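Local atomic coordinates of conserved hypothetical protein (Deinococcus radiodurans, PDB entry 2A1V), a protein that is of unknown function but belongs to the YjbR (DUF419) family and folds as an antiparallel sheet packed with helices. Residues F36-L41 / K118-A123. Sequence-based numbering, arbitrary orientation.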
loop_
_atom_site.group_PDB
_atom_site.type_symbol
_atom_site.label_atom_id
_atom_site.label_comp_id
_atom_site.label_asym_id
_atom_site.label_seq_id
_atom_site.Cartn_x
_atom_site.Cartn_y
_atom_site.Cartn_z
ATOM N N PHE A 36 -1.904 -7.641 -0.230
ATOM C CA PHE A 36 -0.460 -7.674 -0.430
ATOM C C PHE A 36 0.203 -7.698 0.927
ATOM O O PHE A 36 -0.060 -6.844 1.792
ATOM C CB PHE A 36 0.039 -6.477 -1.243
ATOM C CG PHE A 36 -0.611 -6.346 -2.577
ATOM C CD1 PHE A 36 -1.794 -5.630 -2.723
ATOM C CD2 PHE A 36 -0.018 -6.919 -3.703
ATOM C CE1 PHE A 36 -2.414 -5.499 -3.968
ATOM C CE2 PHE A 36 -0.596 -6.771 -4.962
ATOM C CZ PHE A 36 -1.798 -6.070 -5.101
ATOM N N LYS A 37 1.055 -8.701 1.113
ATOM C CA LYS A 37 1.754 -8.917 2.369
ATOM C C LYS A 37 3.249 -8.989 2.064
ATOM O O LYS A 37 3.652 -9.343 0.946
ATOM C CB LYS A 37 1.245 -10.193 3.050
ATOM C CG LYS A 37 -0.207 -10.113 3.572
ATOM C CD LYS A 37 -0.705 -11.438 4.194
ATOM C CE LYS A 37 -1.976 -11.277 5.045
ATOM N NZ LYS A 37 -2.568 -12.559 5.620
ATOM N N VAL A 38 4.057 -8.610 3.045
ATOM C CA VAL A 38 5.499 -8.684 2.944
ATOM C C VAL A 38 6.058 -9.536 4.087
ATOM O O VAL A 38 5.604 -9.459 5.247
ATOM C CB VAL A 38 6.139 -7.252 2.938
ATOM C CG1 VAL A 38 5.731 -6.450 4.163
ATOM C CG2 VAL A 38 7.636 -7.298 2.872
ATOM N N GLY A 39 7.041 -10.353 3.742
ATOM C CA GLY A 39 7.836 -11.063 4.731
ATOM C C GLY A 39 8.134 -12.496 4.405
ATOM O O GLY A 39 8.194 -12.859 3.257
ATOM N N TYR A 40 8.378 -13.306 5.430
ATOM C CA TYR A 40 8.646 -14.739 5.216
ATOM C C TYR A 40 7.316 -15.405 4.869
ATOM O O TYR A 40 6.212 -14.905 5.157
ATOM C CB TYR A 40 9.265 -15.426 6.471
ATOM C CG TYR A 40 10.486 -14.732 7.120
ATOM C CD1 TYR A 40 10.315 -13.613 7.990
ATOM C CD2 TYR A 40 11.793 -15.206 6.896
ATOM C CE1 TYR A 40 11.414 -12.993 8.638
ATOM C CE2 TYR A 40 12.904 -14.594 7.509
ATOM C CZ TYR A 40 12.730 -13.474 8.383
ATOM O OH TYR A 40 13.829 -12.843 8.990
ATOM N N LEU A 41 7.420 -16.551 4.249
ATOM C CA LEU A 41 6.252 -17.364 4.027
ATOM C C LEU A 41 5.608 -17.743 5.351
ATOM O O LEU A 41 4.396 -17.826 5.413
ATOM C CB LEU A 41 6.585 -18.570 3.109
ATOM C CG LEU A 41 6.592 -18.269 1.600
ATOM C CD1 LEU A 41 6.724 -19.611 0.805
ATOM C CD2 LEU A 41 5.308 -17.521 1.131
ATOM N N LYS A 118 8.026 -1.344 10.872
ATOM C CA LYS A 118 7.275 -1.572 12.114
ATOM C C LYS A 118 7.104 -3.045 12.470
ATOM O O LYS A 118 7.064 -3.373 13.661
ATOM C CB LYS A 118 5.915 -0.867 12.092
ATOM C CG LYS A 118 5.095 -1.033 13.397
ATOM C CD LYS A 118 5.679 -0.140 14.528
ATOM C CE LYS A 118 5.409 -0.722 15.932
ATOM N NZ LYS A 118 6.329 -1.901 16.299
ATOM N N GLY A 119 7.051 -3.927 11.476
ATOM C CA GLY A 119 6.637 -5.299 11.689
ATOM C C GLY A 119 7.753 -6.317 11.769
ATOM O O GLY A 119 7.499 -7.494 12.053
ATOM N N PHE A 120 8.979 -5.857 11.508
ATOM C CA PHE A 120 10.200 -6.685 11.396
ATOM C C PHE A 120 11.334 -5.943 12.123
ATOM O O PHE A 120 11.351 -4.716 12.178
ATOM C CB PHE A 120 10.565 -6.888 9.915
ATOM C CG PHE A 120 9.530 -7.658 9.174
ATOM C CD1 PHE A 120 8.435 -7.031 8.638
ATOM C CD2 PHE A 120 9.604 -9.030 9.098
ATOM C CE1 PHE A 120 7.456 -7.736 8.030
ATOM C CE2 PHE A 120 8.608 -9.743 8.482
ATOM C CZ PHE A 120 7.537 -9.084 7.944
ATOM N N THR A 121 12.247 -6.688 12.707
ATOM C CA THR A 121 13.378 -6.085 13.370
ATOM C C THR A 121 14.479 -5.870 12.360
ATOM O O THR A 121 14.443 -6.379 11.250
ATOM C CB THR A 121 13.909 -6.942 14.520
ATOM O OG1 THR A 121 14.381 -8.186 14.028
ATOM C CG2 THR A 121 12.830 -7.166 15.562
ATOM N N LYS A 122 15.439 -5.063 12.777
ATOM C CA LYS A 122 16.680 -4.858 12.059
ATOM C C LYS A 122 17.333 -6.169 11.622
ATOM O O LYS A 122 17.746 -6.290 10.462
ATOM C CB LYS A 122 17.612 -4.008 12.941
ATOM C CG LYS A 122 19.070 -4.038 12.508
ATOM C CD LYS A 122 19.887 -2.869 13.117
ATOM C CE LYS A 122 21.243 -2.747 12.368
ATOM N NZ LYS A 122 21.006 -1.945 11.102
ATOM N N ALA A 123 17.395 -7.164 12.511
ATOM C CA ALA A 123 17.968 -8.490 12.109
ATOM C C ALA A 123 17.154 -9.197 11.027
ATOM O O ALA A 123 17.716 -9.791 10.124
ATOM C CB ALA A 123 18.081 -9.442 13.326
#
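The carbonyl O of Val38 meets the ring of Phe120 at its edge, near the ring plane, 3.3 Å from CZ. The partly positive rim of an aromatic ring suits a carbonyl oxygen, and the geometry is consistent with a weak C-H···O approach. It lies where strand 33-38 of the antiparallel YjbR sheet turns towards strand 43-51, facing the link between helix 101-119 and helix 122-128. Phe120 stands in that link, and its CB points toward segment 36-41. With CG beside the backbone N (chi1 -64°), opposite the carbonyl carbon, the ring reaches across to the corner at Gly39. CZ passes 3.8 Å from Gly39 CA, an approach that suits a residue without a side chain. The backbone angles of Gly39 (phi 138°, psi -155°) also lie in a region that in practice only glycine occupies.

Lys43 makes a cation-pi contact with the Phe120 ring and also donates a hydrogen bond to the O of Gly119, tying strand 43-51 to the Gly119-Phe120 backbone. Val38 and the carbon ring of Tyr40 also pack against Phe120. Val38 places CG1 4.4 Å from Phe120 CE1, and the same compact, branched side chain packs on Tyr112, Val115 and Thr116 of helix 101-119, joining sheet to helix. Tyrosine suits position 40 because its ring is apolar while its hydroxyl can pair with Glu127 of helix 122-128 through a hydrogen bond. Nearer the backbone, Tyr40 CD1 lies 4.3 Å from CE2 at the edge of the Phe120 ring.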